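Local coordinates for Obg-like ATPase 1 (Schizosaccharomyces pombe, PDB 1NI3), which hydrolyses ATP, and GTP less efficiently, and negatively regulates the G2/M transition of the cell cycle, at residues A343-L355 / Y370-I384. Residues are numbered along the deposited sequence; the frame is centred on the assembly and turned at random.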
ATOM      1  N   ALA A 343     -17.521  17.676 -18.572  1.00 77.93           N
ATOM      2  CA  ALA A 343     -17.822  19.094 -18.730  1.00 78.41           C
ATOM      3  C   ALA A 343     -16.722  19.979 -18.148  1.00 77.47           C
ATOM      4  O   ALA A 343     -16.985  21.109 -17.737  1.00 77.17           O
ATOM      5  CB  ALA A 343     -19.152  19.411 -18.055  1.00 78.69           C
ATOM      6  N   PHE A 344     -15.492  19.478 -18.125  1.00 75.56           N
ATOM      7  CA  PHE A 344     -14.403  20.255 -17.560  1.00 74.66           C
ATOM      8  C   PHE A 344     -13.771  21.234 -18.524  1.00 75.60           C
ATOM      9  O   PHE A 344     -13.667  20.983 -19.729  1.00 76.09           O
ATOM     10  CB  PHE A 344     -13.314  19.342 -17.008  1.00 72.71           C
ATOM     11  CG  PHE A 344     -12.287  20.059 -16.177  1.00 68.76           C
ATOM     12  CD1 PHE A 344     -12.546  20.368 -14.849  1.00 68.95           C
ATOM     13  CD2 PHE A 344     -11.056  20.416 -16.718  1.00 67.80           C
ATOM     14  CE1 PHE A 344     -11.592  21.021 -14.065  1.00 69.40           C
ATOM     15  CE2 PHE A 344     -10.091  21.071 -15.946  1.00 67.61           C
ATOM     16  CZ  PHE A 344     -10.359  21.372 -14.616  1.00 67.61           C
ATOM     17  N   VAL A 345     -13.340  22.354 -17.961  1.00 76.00           N
ATOM     18  CA  VAL A 345     -12.692  23.416 -18.708  1.00 77.26           C
ATOM     19  C   VAL A 345     -11.629  23.998 -17.793  1.00 77.92           C
ATOM     20  O   VAL A 345     -10.460  24.138 -18.168  1.00 80.01           O
ATOM     21  CB  VAL A 345     -13.699  24.510 -19.106  1.00 75.88           C
ATOM     22  CG1 VAL A 345     -12.986  25.835 -19.317  1.00 73.60           C
ATOM     23  CG2 VAL A 345     -14.415  24.091 -20.388  1.00 76.75           C
ATOM     24  N   VAL A 346     -12.053  24.328 -16.579  1.00 76.10           N
ATOM     25  CA  VAL A 346     -11.171  24.876 -15.564  1.00 74.11           C
ATOM     26  C   VAL A 346     -11.656  24.437 -14.186  1.00 72.51           C
ATOM     27  O   VAL A 346     -12.769  23.926 -14.030  1.00 69.65           O
ATOM     28  CB  VAL A 346     -11.134  26.418 -15.615  1.00 74.10           C
ATOM     29  CG1 VAL A 346     -10.170  26.879 -16.701  1.00 74.60           C
ATOM     30  CG2 VAL A 346     -12.528  26.960 -15.882  1.00 74.28           C
ATOM     31  N   GLY A 347     -10.796  24.623 -13.194  1.00 69.90           N
ATOM     32  CA  GLY A 347     -11.129  24.268 -11.832  1.00 65.72           C
ATOM     33  C   GLY A 347     -10.458  25.277 -10.927  1.00 65.57           C
ATOM     34  O   GLY A 347      -9.493  25.934 -11.328  1.00 64.57           O
ATOM     35  N   GLU A 348     -10.966  25.399  -9.705  1.00 65.18           N
ATOM     36  CA  GLU A 348     -10.421  26.331  -8.726  1.00 63.19           C
ATOM     37  C   GLU A 348      -9.623  25.616  -7.646  1.00 59.53           C
ATOM     38  O   GLU A 348     -10.183  24.903  -6.816  1.00 55.45           O
ATOM     39  CB  GLU A 348     -11.560  27.160  -8.114  1.00 65.51           C
ATOM     40  CG  GLU A 348     -11.923  28.389  -8.938  1.00 67.82           C
ATOM     41  CD  GLU A 348     -13.413  28.645  -8.993  1.00 70.95           C
ATOM     42  OE1 GLU A 348     -14.044  28.785  -7.925  1.00 73.61           O
ATOM     43  OE2 GLU A 348     -13.954  28.715 -10.118  1.00 71.42           O
ATOM     44  N   ILE A 349      -8.309  25.825  -7.679  1.00 57.40           N
ATOM     45  CA  ILE A 349      -7.377  25.214  -6.734  1.00 56.64           C
ATOM     46  C   ILE A 349      -6.889  26.210  -5.695  1.00 57.51           C
ATOM     47  O   ILE A 349      -6.797  27.408  -5.955  1.00 57.69           O
ATOM     48  CB  ILE A 349      -6.140  24.619  -7.468  1.00 56.55           C
ATOM     49  CG1 ILE A 349      -6.384  23.145  -7.787  1.00 55.86           C
ATOM     50  CG2 ILE A 349      -4.882  24.773  -6.627  1.00 54.63           C
ATOM     51  CD1 ILE A 349      -7.547  22.898  -8.730  1.00 59.02           C
HETATM   52  N   MSE A 350      -6.553  25.701  -4.520  1.00 58.90           N
HETATM   53  CA  MSE A 350      -6.086  26.549  -3.443  1.00 60.90           C
HETATM   54  C   MSE A 350      -5.093  25.707  -2.629  1.00 60.67           C
HETATM   55  O   MSE A 350      -5.472  25.000  -1.699  1.00 61.22           O
HETATM   56  CB  MSE A 350      -7.316  26.993  -2.638  1.00 62.58           C
HETATM   57  CG  MSE A 350      -7.076  27.975  -1.512  1.00 68.86           C
HETATM   58 SE   MSE A 350      -8.734  28.737  -0.776  1.00 78.33          SE
HETATM   59  CE  MSE A 350      -9.985  27.284  -1.077  1.00 74.90           C
ATOM     60  N   HIS A 351      -3.820  25.771  -3.022  1.00 58.81           N
ATOM     61  CA  HIS A 351      -2.750  25.014  -2.371  1.00 58.79           C
ATOM     62  C   HIS A 351      -2.857  25.079  -0.865  1.00 57.35           C
ATOM     63  O   HIS A 351      -2.999  26.154  -0.290  1.00 57.59           O
ATOM     64  CB  HIS A 351      -1.369  25.522  -2.805  1.00 60.67           C
ATOM     65  CG  HIS A 351      -1.082  25.315  -4.257  1.00 64.88           C
ATOM     66  ND1 HIS A 351      -1.960  24.686  -5.109  1.00 67.23           N
ATOM     67  CD2 HIS A 351      -0.001  25.649  -5.014  1.00 65.63           C
ATOM     68  CE1 HIS A 351      -1.443  24.638  -6.325  1.00 64.85           C
ATOM     69  NE2 HIS A 351      -0.253  25.219  -6.288  1.00 65.52           N
ATOM     70  N   TYR A 352      -2.771  23.918  -0.227  1.00 55.71           N
ATOM     71  CA  TYR A 352      -2.882  23.833   1.219  1.00 53.19           C
ATOM     72  C   TYR A 352      -2.051  24.901   1.928  1.00 53.34           C
ATOM     73  O   TYR A 352      -2.540  25.566   2.850  1.00 52.66           O
ATOM     74  CB  TYR A 352      -2.448  22.454   1.699  1.00 48.38           C
ATOM     75  CG  TYR A 352      -2.469  22.333   3.195  1.00 45.35           C
ATOM     76  CD1 TYR A 352      -3.677  22.286   3.902  1.00 43.67           C
ATOM     77  CD2 TYR A 352      -1.279  22.311   3.917  1.00 43.75           C
ATOM     78  CE1 TYR A 352      -3.690  22.222   5.301  1.00 41.30           C
ATOM     79  CE2 TYR A 352      -1.285  22.251   5.305  1.00 45.02           C
ATOM     80  CZ  TYR A 352      -2.495  22.206   5.993  1.00 42.13           C
ATOM     81  OH  TYR A 352      -2.488  22.167   7.370  1.00 43.32           O
ATOM     82  N   GLN A 353      -0.810  25.082   1.486  1.00 51.48           N
ATOM     83  CA  GLN A 353       0.066  26.063   2.113  1.00 51.30           C
ATOM     84  C   GLN A 353      -0.511  27.478   2.125  1.00 51.92           C
ATOM     85  O   GLN A 353      -0.399  28.194   3.121  1.00 49.98           O
ATOM     86  CB  GLN A 353       1.427  26.070   1.419  1.00 49.88           C
ATOM     87  CG  GLN A 353       2.504  26.758   2.237  1.00 47.08           C
ATOM     88  CD  GLN A 353       2.540  26.240   3.659  1.00 47.42           C
ATOM     89  OE1 GLN A 353       1.827  26.741   4.528  1.00 47.84           O
ATOM     90  NE2 GLN A 353       3.359  25.221   3.904  1.00 47.31           N
ATOM     91  N   ASP A 354      -1.128  27.883   1.021  1.00 51.58           N
ATOM     92  CA  ASP A 354      -1.699  29.215   0.952  1.00 52.90           C
ATOM     93  C   ASP A 354      -2.882  29.305   1.907  1.00 55.05           C
ATOM     94  O   ASP A 354      -2.934  30.197   2.760  1.00 57.43           O
ATOM     95  CB  ASP A 354      -2.144  29.537  -0.470  1.00 52.68           C
ATOM     96  CG  ASP A 354      -1.012  29.439  -1.458  1.00 55.78           C
ATOM     97  OD1 ASP A 354       0.138  29.773  -1.064  1.00 53.26           O
ATOM     98  OD2 ASP A 354      -1.266  29.033  -2.623  1.00 55.68           O
ATOM     99  N   LEU A 355      -3.830  28.381   1.773  1.00 55.47           N
ATOM    100  CA  LEU A 355      -4.993  28.379   2.638  1.00 53.23           C
ATOM    101  C   LEU A 355      -4.562  28.314   4.090  1.00 53.19           C
ATOM    102  O   LEU A 355      -5.136  28.992   4.934  1.00 51.97           O
ATOM    103  CB  LEU A 355      -5.899  27.191   2.317  1.00 54.21           C
ATOM    104  CG  LEU A 355      -7.224  27.191   3.092  1.00 55.77           C
ATOM    105  CD1 LEU A 355      -8.046  28.402   2.700  1.00 54.69           C
ATOM    106  CD2 LEU A 355      -8.003  25.926   2.795  1.00 57.15           C
ATOM    107  N   TYR A 370      -6.003  32.295  -5.087  1.00 52.15           N
ATOM    108  CA  TYR A 370      -7.153  31.462  -5.414  1.00 53.57           C
ATOM    109  C   TYR A 370      -7.019  31.116  -6.881  1.00 56.12           C
ATOM    110  O   TYR A 370      -7.862  31.471  -7.710  1.00 57.61           O
ATOM    111  CB  TYR A 370      -8.468  32.193  -5.186  1.00 51.83           C
ATOM    112  CG  TYR A 370      -9.684  31.279  -5.252  1.00 51.06           C
ATOM    113  CD1 TYR A 370     -10.036  30.467  -4.173  1.00 49.78           C
ATOM    114  CD2 TYR A 370     -10.512  31.272  -6.374  1.00 50.69           C
ATOM    115  CE1 TYR A 370     -11.186  29.679  -4.209  1.00 47.74           C
ATOM    116  CE2 TYR A 370     -11.658  30.485  -6.429  1.00 47.50           C
ATOM    117  CZ  TYR A 370     -12.000  29.699  -5.342  1.00 48.93           C
ATOM    118  OH  TYR A 370     -13.162  28.965  -5.379  1.00 47.93           O
ATOM    119  N   LEU A 371      -5.931  30.419  -7.183  1.00 57.15           N
ATOM    120  CA  LEU A 371      -5.591  29.999  -8.538  1.00 59.39           C
ATOM    121  C   LEU A 371      -6.715  29.333  -9.339  1.00 60.54           C
ATOM    122  O   LEU A 371      -7.663  28.781  -8.778  1.00 60.12           O
ATOM    123  CB  LEU A 371      -4.394  29.055  -8.464  1.00 61.57           C
ATOM    124  CG  LEU A 371      -3.301  29.480  -7.464  1.00 65.86           C
ATOM    125  CD1 LEU A 371      -2.152  28.490  -7.528  1.00 68.66           C
ATOM    126  CD2 LEU A 371      -2.796  30.892  -7.773  1.00 64.73           C
ATOM    127  N   THR A 372      -6.597  29.398 -10.662  1.00 62.69           N
ATOM    128  CA  THR A 372      -7.572  28.781 -11.563  1.00 64.42           C
ATOM    129  C   THR A 372      -6.832  27.894 -12.548  1.00 63.54           C
ATOM    130  O   THR A 372      -6.191  28.393 -13.473  1.00 63.13           O
ATOM    131  CB  THR A 372      -8.362  29.810 -12.394  1.00 64.66           C
ATOM    132  OG1 THR A 372      -9.152  30.625 -11.523  1.00 67.02           O
ATOM    133  CG2 THR A 372      -9.289  29.089 -13.386  1.00 62.84           C
ATOM    134  N   LYS A 373      -6.929  26.583 -12.358  1.00 62.89           N
ATOM    135  CA  LYS A 373      -6.240  25.662 -13.244  1.00 61.38           C
ATOM    136  C   LYS A 373      -7.113  25.030 -14.309  1.00 60.73           C
ATOM    137  O   LYS A 373      -8.329  24.906 -14.146  1.00 56.49           O
ATOM    138  CB  LYS A 373      -5.521  24.576 -12.440  1.00 61.35           C
ATOM    139  CG  LYS A 373      -4.141  25.004 -11.971  1.00 59.81           C
ATOM    140  CD  LYS A 373      -4.210  25.996 -10.825  1.00 60.64           C
ATOM    141  CE  LYS A 373      -2.914  26.782 -10.737  1.00 62.59           C
ATOM    142  NZ  LYS A 373      -1.723  25.909 -10.938  1.00 61.39           N
ATOM    143  N   GLY A 374      -6.466  24.647 -15.408  1.00 62.35           N
ATOM    144  CA  GLY A 374      -7.160  24.038 -16.529  1.00 65.45           C
ATOM    145  C   GLY A 374      -6.905  22.550 -16.693  1.00 66.79           C
ATOM    146  O   GLY A 374      -6.522  21.865 -15.749  1.00 68.76           O
ATOM    147  N   LYS A 375      -7.112  22.044 -17.902  1.00 66.85           N
ATOM    148  CA  LYS A 375      -6.921  20.626 -18.163  1.00 68.11           C
ATOM    149  C   LYS A 375      -5.494  20.128 -17.971  1.00 67.82           C
ATOM    150  O   LYS A 375      -5.292  19.001 -17.537  1.00 67.29           O
ATOM    151  CB  LYS A 375      -7.414  20.287 -19.572  1.00 69.50           C
ATOM    152  CG  LYS A 375      -8.923  20.433 -19.722  1.00 72.94           C
ATOM    153  CD  LYS A 375      -9.405  20.196 -21.149  1.00 74.04           C
ATOM    154  CE  LYS A 375      -9.135  21.395 -22.055  1.00 75.34           C
ATOM    155  NZ  LYS A 375      -9.695  21.208 -23.429  1.00 75.37           N
ATOM    156  N   GLU A 376      -4.504  20.956 -18.281  1.00 68.16           N
ATOM    157  CA  GLU A 376      -3.124  20.518 -18.133  1.00 68.84           C
ATOM    158  C   GLU A 376      -2.523  20.850 -16.783  1.00 68.72           C
ATOM    159  O   GLU A 376      -1.461  21.465 -16.702  1.00 71.75           O
ATOM    160  CB  GLU A 376      -2.247  21.105 -19.237  1.00 70.32           C
ATOM    161  CG  GLU A 376      -2.627  20.641 -20.633  1.00 72.77           C
ATOM    162  CD  GLU A 376      -2.899  19.151 -20.701  1.00 73.86           C
ATOM    163  OE1 GLU A 376      -2.149  18.372 -20.065  1.00 72.90           O
ATOM    164  OE2 GLU A 376      -3.853  18.755 -21.402  1.00 75.80           O
ATOM    165  N   TYR A 377      -3.200  20.445 -15.716  1.00 67.56           N
ATOM    166  CA  TYR A 377      -2.699  20.701 -14.371  1.00 65.17           C
ATOM    167  C   TYR A 377      -2.643  19.437 -13.535  1.00 65.14           C
ATOM    168  O   TYR A 377      -3.663  18.783 -13.311  1.00 62.65           O
ATOM    169  CB  TYR A 377      -3.571  21.723 -13.636  1.00 64.00           C
ATOM    170  CG  TYR A 377      -3.153  21.919 -12.191  1.00 61.22           C
ATOM    171  CD1 TYR A 377      -1.971  22.588 -11.874  1.00 59.22           C
ATOM    172  CD2 TYR A 377      -3.915  21.396 -11.136  1.00 59.68           C
ATOM    173  CE1 TYR A 377      -1.555  22.733 -10.556  1.00 54.95           C
ATOM    174  CE2 TYR A 377      -3.494  21.534  -9.805  1.00 55.27           C
ATOM    175  CZ  TYR A 377      -2.310  22.205  -9.527  1.00 54.51           C
ATOM    176  OH  TYR A 377      -1.862  22.337  -8.226  1.00 48.60           O
ATOM    177  N   VAL A 378      -1.446  19.101 -13.071  1.00 64.68           N
ATOM    178  CA  VAL A 378      -1.280  17.935 -12.220  1.00 66.18           C
ATOM    179  C   VAL A 378      -1.524  18.403 -10.798  1.00 65.22           C
ATOM    180  O   VAL A 378      -0.853  19.317 -10.311  1.00 64.23           O
ATOM    181  CB  VAL A 378       0.135  17.324 -12.331  1.00 66.42           C
ATOM    182  CG1 VAL A 378       0.276  16.583 -13.646  1.00 66.35           C
ATOM    183  CG2 VAL A 378       1.179  18.421 -12.228  1.00 68.36           C
HETATM  184  N   MSE A 379      -2.506  17.784 -10.146  1.00 64.37           N
HETATM  185  CA  MSE A 379      -2.869  18.132  -8.777  1.00 62.18           C
HETATM  186  C   MSE A 379      -1.658  18.082  -7.858  1.00 61.92           C
HETATM  187  O   MSE A 379      -0.679  17.379  -8.120  1.00 61.65           O
HETATM  188  CB  MSE A 379      -3.942  17.170  -8.257  1.00 62.65           C
HETATM  189  CG  MSE A 379      -5.195  17.100  -9.104  1.00 67.07           C
HETATM  190 SE   MSE A 379      -6.173  18.774  -9.099  1.00 70.70          SE
HETATM  191  CE  MSE A 379      -7.338  18.483  -7.578  1.00 70.60           C
ATOM    192  N   GLU A 380      -1.728  18.837  -6.774  1.00 60.85           N
ATOM    193  CA  GLU A 380      -0.642  18.853  -5.821  1.00 60.27           C
ATOM    194  C   GLU A 380      -1.182  18.377  -4.479  1.00 59.24           C
ATOM    195  O   GLU A 380      -2.243  18.809  -4.019  1.00 59.45           O
ATOM    196  CB  GLU A 380      -0.061  20.258  -5.726  1.00 64.13           C
ATOM    197  CG  GLU A 380       0.540  20.730  -7.051  1.00 67.06           C
ATOM    198  CD  GLU A 380       1.030  22.162  -7.011  1.00 68.83           C
ATOM    199  OE1 GLU A 380       1.841  22.501  -6.122  1.00 68.77           O
ATOM    200  OE2 GLU A 380       0.600  22.949  -7.879  1.00 71.42           O
ATOM    201  N   SER A 381      -0.454  17.448  -3.873  1.00 57.54           N
ATOM    202  CA  SER A 381      -0.839  16.869  -2.602  1.00 54.35           C
ATOM    203  C   SER A 381      -1.297  17.940  -1.640  1.00 52.82           C
ATOM    204  O   SER A 381      -0.560  18.876  -1.351  1.00 53.02           O
ATOM    205  CB  SER A 381       0.342  16.106  -2.004  1.00 54.23           C
ATOM    206  OG  SER A 381      -0.061  15.380  -0.862  1.00 53.62           O
ATOM    207  N   GLY A 382      -2.525  17.804  -1.162  1.00 51.52           N
ATOM    208  CA  GLY A 382      -3.053  18.764  -0.216  1.00 51.09           C
ATOM    209  C   GLY A 382      -3.949  19.804  -0.846  1.00 51.48           C
ATOM    210  O   GLY A 382      -4.714  20.476  -0.160  1.00 52.97           O
ATOM    211  N   ASP A 383      -3.864  19.940  -2.160  1.00 51.67           N
ATOM    212  CA  ASP A 383      -4.673  20.928  -2.861  1.00 54.60           C
ATOM    213  C   ASP A 383      -6.146  20.933  -2.420  1.00 55.29           C
ATOM    214  O   ASP A 383      -6.765  19.879  -2.227  1.00 55.14           O
ATOM    215  CB  ASP A 383      -4.585  20.700  -4.376  1.00 56.00           C
ATOM    216  CG  ASP A 383      -3.421  21.449  -5.015  1.00 57.28           C
ATOM    217  OD1 ASP A 383      -2.638  22.090  -4.270  1.00 55.03           O
ATOM    218  OD2 ASP A 383      -3.296  21.406  -6.262  1.00 56.94           O
ATOM    219  N   ILE A 384      -6.698  22.130  -2.239  1.00 54.77           N
ATOM    220  CA  ILE A 384      -8.101  22.288  -1.874  1.00 54.50           C
ATOM    221  C   ILE A 384      -8.730  22.752  -3.170  1.00 55.89           C
ATOM    222  O   ILE A 384      -8.470  23.865  -3.623  1.00 59.04           O
ATOM    223  CB  ILE A 384      -8.327  23.385  -0.805  1.00 52.14           C
ATOM    224  CG1 ILE A 384      -7.791  22.937   0.556  1.00 49.81           C
ATOM    225  CG2 ILE A 384      -9.820  23.668  -0.678  1.00 52.01           C
ATOM    226  CD1 ILE A 384      -6.296  22.783   0.601  1.00 50.46           C
TER
HETATM  227  O   HOH W   1      -1.563  21.876  -1.960  1.00 27.91           O
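Tyr370 OH donates to Glu348 OE1 (2.7 Å), meeting the anti lone pair of a carboxylate whose plane is turned 50° from the phenol ring. The same oxygen takes a weak bond from His386. A chi1 of -169°, CG opposite the backbone N, turns the Tyr370 ring edge to the selenium of Met350, a Met-aromatic contact. A leucine here, lacking the hydroxyl, would probably leave the Glu348 carboxylate more weakly held and freer to swing. Gly347 N bonds to Lys373 O (2.7 Å) and Lys373 N to Gly347 O (2.8 Å). Ile349 N donates to Leu371 O (3.2 Å) and Ile384 N to Met350 O, with a weak return bond from Met350 N to Ile384 O. Strand 346-350 is thus the middle of a three-stranded antiparallel sheet in the ubiquitin-like TGS domain, flanked by 372-374 and 384-386. Beyond it, His351 lies among acidic groups: ND1 is 2.8 Å from Asp383 OD1, Glu380 sits near NE2, and Leu371 CD1 covers one ring face. Such carboxylates may favour a protonated imidazole, though Lys373 NZ, 4.9 Å from His351 NE2, would probably oppose this. A water accepts from Tyr352 N and donates to Asp383 OD1 (2.6 Å) and Ser381 O.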